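Local atomic coordinates of proteasome accessory factor B/C (PafBC) (Paenarthrobacter aurescens, PDB entry 6SJ9), a protein that acts as a transcriptional regulator of the bacterial DNA damage response and probably binds DNA through its winged helix-turn-helix domains. Residues R341-L349 and Q572-P581. Residues are numbered along the deposited sequence; the frame is centred on the assembly and turned at random.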
ATOM      1  N   ARG A 341     -16.122  -1.271   3.654  1.00 44.44           N
ATOM      2  CA  ARG A 341     -15.249  -0.098   3.589  1.00 41.49           C
ATOM      3  C   ARG A 341     -15.510   0.683   2.308  1.00 43.26           C
ATOM      4  O   ARG A 341     -15.598   0.095   1.229  1.00 44.93           O
ATOM      5  CB  ARG A 341     -13.784  -0.558   3.629  1.00 38.69           C
ATOM      6  CG  ARG A 341     -12.732   0.568   3.502  1.00 34.56           C
ATOM      7  CD  ARG A 341     -11.273  -0.069   3.475  1.00 31.72           C
ATOM      8  NE  ARG A 341     -11.098  -0.798   4.729  1.00 40.40           N
ATOM      9  CZ  ARG A 341     -10.271  -1.835   4.861  1.00 40.63           C
ATOM     10  NH1 ARG A 341      -9.565  -2.231   3.820  1.00 38.20           N
ATOM     11  NH2 ARG A 341     -10.140  -2.467   6.034  1.00 40.58           N
ATOM     12  N   LYS A 342     -15.627   2.014   2.431  1.00 43.08           N
ATOM     13  CA  LYS A 342     -15.794   2.894   1.268  1.00 44.76           C
ATOM     14  C   LYS A 342     -14.439   3.227   0.650  1.00 41.55           C
ATOM     15  O   LYS A 342     -13.408   3.217   1.322  1.00 39.82           O
ATOM     16  CB  LYS A 342     -16.489   4.217   1.640  1.00 47.63           C
ATOM     17  CG  LYS A 342     -17.858   4.103   2.230  1.00 55.06           C
ATOM     18  CD  LYS A 342     -18.589   5.467   2.140  1.00 64.91           C
ATOM     19  CE  LYS A 342     -20.013   5.408   2.693  1.00 69.82           C
ATOM     20  NZ  LYS A 342     -20.439   6.678   3.374  1.00 73.68           N
ATOM     21  N   ARG A 343     -14.464   3.555  -0.644  1.00 43.31           N
ATOM     22  CA  ARG A 343     -13.271   4.005  -1.354  1.00 41.44           C
ATOM     23  C   ARG A 343     -12.629   5.193  -0.643  1.00 38.82           C
ATOM     24  O   ARG A 343     -13.291   6.177  -0.320  1.00 34.45           O
ATOM     25  CB  ARG A 343     -13.621   4.380  -2.795  1.00 42.75           C
ATOM     26  CG  ARG A 343     -13.839   3.161  -3.696  1.00 44.43           C
ATOM     27  CD  ARG A 343     -14.540   3.518  -5.002  1.00 42.97           C
ATOM     28  NE  ARG A 343     -14.777   2.256  -5.669  1.00 46.50           N
ATOM     29  CZ  ARG A 343     -13.874   1.609  -6.387  1.00 47.16           C
ATOM     30  NH1 ARG A 343     -12.674   2.150  -6.592  1.00 41.44           N
ATOM     31  NH2 ARG A 343     -14.191   0.437  -6.932  1.00 50.73           N
ATOM     32  N   THR A 344     -11.355   5.052  -0.338  1.00 37.84           N
ATOM     33  CA  THR A 344     -10.687   6.004   0.540  1.00 35.33           C
ATOM     34  C   THR A 344     -10.759   7.418  -0.003  1.00 33.98           C
ATOM     35  O   THR A 344     -10.465   7.657  -1.170  1.00 37.75           O
ATOM     36  CB  THR A 344      -9.251   5.541   0.689  1.00 39.03           C
ATOM     37  OG1 THR A 344      -9.319   4.164   1.083  1.00 40.15           O
ATOM     38  CG2 THR A 344      -8.490   6.380   1.769  1.00 33.19           C
ATOM     39  N   SER A 345     -11.148   8.353   0.847  1.00 32.21           N
ATOM     40  CA  SER A 345     -11.253   9.766   0.501  1.00 37.31           C
ATOM     41  C   SER A 345     -10.028  10.564   0.965  1.00 36.40           C
ATOM     42  O   SER A 345      -9.198  10.107   1.736  1.00 35.18           O
ATOM     43  CB  SER A 345     -12.503  10.382   1.146  1.00 39.69           C
ATOM     44  OG  SER A 345     -12.376  10.303   2.557  1.00 39.68           O
ATOM     45  N   GLU A 346      -9.959  11.800   0.497  1.00 33.89           N
ATOM     46  CA  GLU A 346      -8.920  12.717   0.970  1.00 40.50           C
ATOM     47  C   GLU A 346      -9.070  13.015   2.472  1.00 38.02           C
ATOM     48  O   GLU A 346      -8.071  13.092   3.177  1.00 33.63           O
ATOM     49  CB  GLU A 346      -8.947  14.006   0.147  1.00 35.29           C
ATOM     50  CG  GLU A 346      -8.523  13.716  -1.298  1.00 35.38           C
ATOM     51  CD  GLU A 346      -8.358  14.979  -2.170  1.00 42.49           C
ATOM     52  OE1 GLU A 346      -8.953  16.005  -1.816  1.00 44.25           O
ATOM     53  OE2 GLU A 346      -7.605  14.946  -3.155  1.00 44.03           O
ATOM     54  N   ASP A 347     -10.296  13.166   2.987  1.00 34.42           N
ATOM     55  CA  ASP A 347     -10.457  13.342   4.437  1.00 43.34           C
ATOM     56  C   ASP A 347      -9.843  12.165   5.209  1.00 38.36           C
ATOM     57  O   ASP A 347      -9.148  12.349   6.210  1.00 35.04           O
ATOM     58  CB  ASP A 347     -11.948  13.459   4.810  1.00 46.45           C
ATOM     59  CG  ASP A 347     -12.546  14.855   4.515  1.00 53.43           C
ATOM     60  OD1 ASP A 347     -11.774  15.784   4.196  1.00 54.33           O
ATOM     61  OD2 ASP A 347     -13.807  15.013   4.626  1.00 56.90           O
ATOM     62  N   GLN A 348     -10.066  10.947   4.731  1.00 34.62           N
ATOM     63  CA  GLN A 348      -9.541   9.786   5.440  1.00 35.32           C
ATOM     64  C   GLN A 348      -8.015   9.728   5.351  1.00 37.59           C
ATOM     65  O   GLN A 348      -7.333   9.387   6.330  1.00 35.10           O
ATOM     66  CB  GLN A 348     -10.182   8.506   4.878  1.00 36.16           C
ATOM     67  CG  GLN A 348      -9.766   7.237   5.576  1.00 41.74           C
ATOM     68  CD  GLN A 348     -10.643   6.057   5.169  1.00 46.04           C
ATOM     69  OE1 GLN A 348     -11.195   6.036   4.056  1.00 47.99           O
ATOM     70  NE2 GLN A 348     -10.788   5.089   6.067  1.00 44.98           N
ATOM     71  N   LEU A 349      -7.462  10.079   4.196  1.00 31.23           N
ATOM     72  CA  LEU A 349      -6.012  10.105   4.089  1.00 38.58           C
ATOM     73  C   LEU A 349      -5.422  11.155   5.004  1.00 37.14           C
ATOM     74  O   LEU A 349      -4.437  10.890   5.682  1.00 33.96           O
ATOM     75  CB  LEU A 349      -5.568  10.379   2.659  1.00 39.76           C
ATOM     76  CG  LEU A 349      -5.905   9.162   1.799  1.00 43.08           C
ATOM     77  CD1 LEU A 349      -5.861   9.714   0.458  1.00 31.46           C
ATOM     78  CD2 LEU A 349      -4.958   7.961   1.938  1.00 37.84           C
ATOM     79  N   GLN A 572     -22.126  13.334  -0.941  1.00131.83           N
ATOM     80  CA  GLN A 572     -21.331  12.995   0.224  1.00133.20           C
ATOM     81  C   GLN A 572     -19.885  12.956  -0.263  1.00131.53           C
ATOM     82  O   GLN A 572     -19.584  13.416  -1.371  1.00132.41           O
ATOM     83  CB  GLN A 572     -21.805  11.672   0.839  1.00135.22           C
ATOM     84  CG  GLN A 572     -21.568  11.535   2.350  1.00136.02           C
ATOM     85  CD  GLN A 572     -22.330  10.360   2.976  1.00137.32           C
ATOM     86  OE1 GLN A 572     -23.430  10.015   2.544  1.00137.98           O
ATOM     87  NE2 GLN A 572     -21.742   9.748   4.002  1.00137.28           N
ATOM     88  N   ASP A 573     -18.974  12.411   0.537  1.00127.10           N
ATOM     89  CA  ASP A 573     -17.583  12.504   0.120  1.00122.27           C
ATOM     90  C   ASP A 573     -17.354  11.708  -1.157  1.00114.77           C
ATOM     91  O   ASP A 573     -18.129  10.816  -1.526  1.00115.24           O
ATOM     92  CB  ASP A 573     -16.629  12.006   1.215  1.00125.25           C
ATOM     93  CG  ASP A 573     -16.255  13.091   2.212  1.00127.23           C
ATOM     94  OD1 ASP A 573     -16.665  14.255   2.011  1.00128.82           O
ATOM     95  OD2 ASP A 573     -15.543  12.775   3.190  1.00127.15           O
ATOM     96  N   PHE A 574     -16.289  12.062  -1.854  1.00 98.81           N
ATOM     97  CA  PHE A 574     -15.921  11.221  -2.965  1.00 79.34           C
ATOM     98  C   PHE A 574     -14.523  10.664  -2.744  1.00 58.03           C
ATOM     99  O   PHE A 574     -13.761  11.130  -1.882  1.00 49.41           O
ATOM    100  CB  PHE A 574     -16.045  11.931  -4.331  1.00 81.86           C
ATOM    101  CG  PHE A 574     -15.215  13.177  -4.514  1.00 82.56           C
ATOM    102  CD1 PHE A 574     -13.994  13.109  -5.177  1.00 78.89           C
ATOM    103  CD2 PHE A 574     -15.699  14.426  -4.124  1.00 85.36           C
ATOM    104  CE1 PHE A 574     -13.235  14.259  -5.403  1.00 79.47           C
ATOM    105  CE2 PHE A 574     -14.945  15.586  -4.352  1.00 85.53           C
ATOM    106  CZ  PHE A 574     -13.710  15.495  -4.991  1.00 82.92           C
ATOM    107  N   PRO A 575     -14.185   9.615  -3.460  1.00 46.03           N
ATOM    108  CA  PRO A 575     -12.883   9.002  -3.256  1.00 38.81           C
ATOM    109  C   PRO A 575     -11.751   9.958  -3.642  1.00 39.25           C
ATOM    110  O   PRO A 575     -11.890  10.838  -4.494  1.00 38.49           O
ATOM    111  CB  PRO A 575     -12.934   7.770  -4.159  1.00 34.58           C
ATOM    112  CG  PRO A 575     -14.423   7.531  -4.433  1.00 35.64           C
ATOM    113  CD  PRO A 575     -15.005   8.895  -4.457  1.00 40.92           C
ATOM    114  N   ALA A 576     -10.613   9.758  -3.000  1.00 34.94           N
ATOM    115  CA  ALA A 576      -9.422  10.453  -3.430  1.00 34.18           C
ATOM    116  C   ALA A 576      -8.995   9.913  -4.802  1.00 35.54           C
ATOM    117  O   ALA A 576      -9.484   8.878  -5.275  1.00 35.58           O
ATOM    118  CB  ALA A 576      -8.325  10.217  -2.409  1.00 28.77           C
ATOM    119  N   ARG A 577      -8.050  10.601  -5.428  1.00 32.65           N
ATOM    120  CA  ARG A 577      -7.840  10.437  -6.853  1.00 38.87           C
ATOM    121  C   ARG A 577      -7.413   9.023  -7.255  1.00 43.15           C
ATOM    122  O   ARG A 577      -7.754   8.579  -8.359  1.00 42.62           O
ATOM    123  CB  ARG A 577      -6.808  11.448  -7.333  1.00 39.90           C
ATOM    124  CG  ARG A 577      -7.391  12.805  -7.532  1.00 39.02           C
ATOM    125  CD  ARG A 577      -6.254  13.793  -7.907  1.00 40.53           C
ATOM    126  NE  ARG A 577      -5.460  14.168  -6.737  1.00 42.92           N
ATOM    127  CZ  ARG A 577      -4.553  15.154  -6.735  1.00 46.58           C
ATOM    128  NH1 ARG A 577      -4.340  15.870  -7.845  1.00 42.89           N
ATOM    129  NH2 ARG A 577      -3.876  15.447  -5.624  1.00 42.46           N
ATOM    130  N   LEU A 578      -6.626   8.323  -6.434  1.00 39.73           N
ATOM    131  CA  LEU A 578      -6.216   6.962  -6.781  1.00 35.82           C
ATOM    132  C   LEU A 578      -7.254   5.925  -6.399  1.00 36.03           C
ATOM    133  O   LEU A 578      -6.958   4.725  -6.487  1.00 39.18           O
ATOM    134  CB  LEU A 578      -4.884   6.594  -6.085  1.00 35.14           C
ATOM    135  CG  LEU A 578      -3.709   7.370  -6.660  1.00 38.46           C
ATOM    136  CD1 LEU A 578      -2.411   7.086  -5.915  1.00 36.38           C
ATOM    137  CD2 LEU A 578      -3.589   6.942  -8.150  1.00 40.95           C
ATOM    138  N   PHE A 579      -8.410   6.338  -5.888  1.00 38.08           N
ATOM    139  CA  PHE A 579      -9.404   5.405  -5.388  1.00 37.96           C
ATOM    140  C   PHE A 579     -10.761   5.445  -6.119  1.00 38.80           C
ATOM    141  O   PHE A 579     -11.659   4.647  -5.785  1.00 38.45           O
ATOM    142  CB  PHE A 579      -9.586   5.642  -3.885  1.00 35.80           C
ATOM    143  CG  PHE A 579      -8.347   5.325  -3.061  1.00 36.06           C
ATOM    144  CD1 PHE A 579      -7.391   6.283  -2.833  1.00 33.54           C
ATOM    145  CD2 PHE A 579      -8.113   4.030  -2.603  1.00 37.75           C
ATOM    146  CE1 PHE A 579      -6.264   6.028  -2.074  1.00 33.30           C
ATOM    147  CE2 PHE A 579      -6.988   3.737  -1.794  1.00 35.67           C
ATOM    148  CZ  PHE A 579      -6.045   4.742  -1.542  1.00 34.77           C
ATOM    149  N   THR A 580     -10.962   6.346  -7.076  1.00 38.28           N
ATOM    150  CA  THR A 580     -12.244   6.373  -7.805  1.00 39.65           C
ATOM    151  C   THR A 580     -12.391   5.122  -8.666  1.00 38.89           C
ATOM    152  O   THR A 580     -11.394   4.563  -9.110  1.00 42.44           O
ATOM    153  CB  THR A 580     -12.373   7.630  -8.672  1.00 39.33           C
ATOM    154  OG1 THR A 580     -11.257   7.736  -9.554  1.00 41.98           O
ATOM    155  CG2 THR A 580     -12.420   8.878  -7.825  1.00 38.32           C
ATOM    156  N   PRO A 581     -13.617   4.625  -8.882  1.00 42.20           N
ATOM    157  CA  PRO A 581     -13.776   3.485  -9.807  1.00 43.38           C
ATOM    158  C   PRO A 581     -13.217   3.862 -11.163  1.00 46.84           C
ATOM    159  O   PRO A 581     -13.343   5.011 -11.589  1.00 45.15           O
ATOM    160  CB  PRO A 581     -15.292   3.237  -9.861  1.00 39.00           C
ATOM    161  CG  PRO A 581     -15.920   4.345  -9.190  1.00 42.65           C
ATOM    162  CD  PRO A 581     -14.919   5.107  -8.380  1.00 41.58           C
TER
HETATM  163  O   HOH W   1     -14.327  10.240   4.273  1.00 51.65           O
HETATM  164  O   HOH W   2      -6.705  13.064  -4.412  1.00 42.28           O
HETATM  165  O   HOH W   3     -11.726  12.993  -1.254  1.00 46.41           O
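Ala576 N donates to Thr344 O over 2.8 Å, joining the extended lead-in of helix 346-360 to the loop 572-581, and a water links Glu346 N to Phe574 O. Thr344 sits on Phe579: its CB lies over the centre of the ring, 3.7 Å from the centroid, a CH-pi contact with OG1 over the same face. Arg343, stretched past the CG of Pro575 by chi2 165° and chi3 -175°, brings NH1 to Phe579 O (2.8 Å, 164° at the hydrogen); the oxygen lies in the guanidinium plane, but the donor stands above the carbonyl plane, while Pro581 lies over one guanidinium face, toward its rim. With an alanine at Arg343, Phe579 O is likely to lose this donor and a gap to open beside Pro581. Ser345 N-caps the helix, its OG accepting from Gln348 N at 3.2 Å, and shares a water with Asp573. Glu346 lays CG against the methyl of Ala576 and points its carboxylate to Arg526, its salt-bridge partner; Arg577 pairs with Asp442. Leu349 and Phe579 also pack on helix 95-118, and the contact ties the start of helix 346-360, about where the PafC helix-turn-helix region begins, to a loop leaning through Phe574 and Pro581 on strand 545-550 of the second WYL domain's sheet.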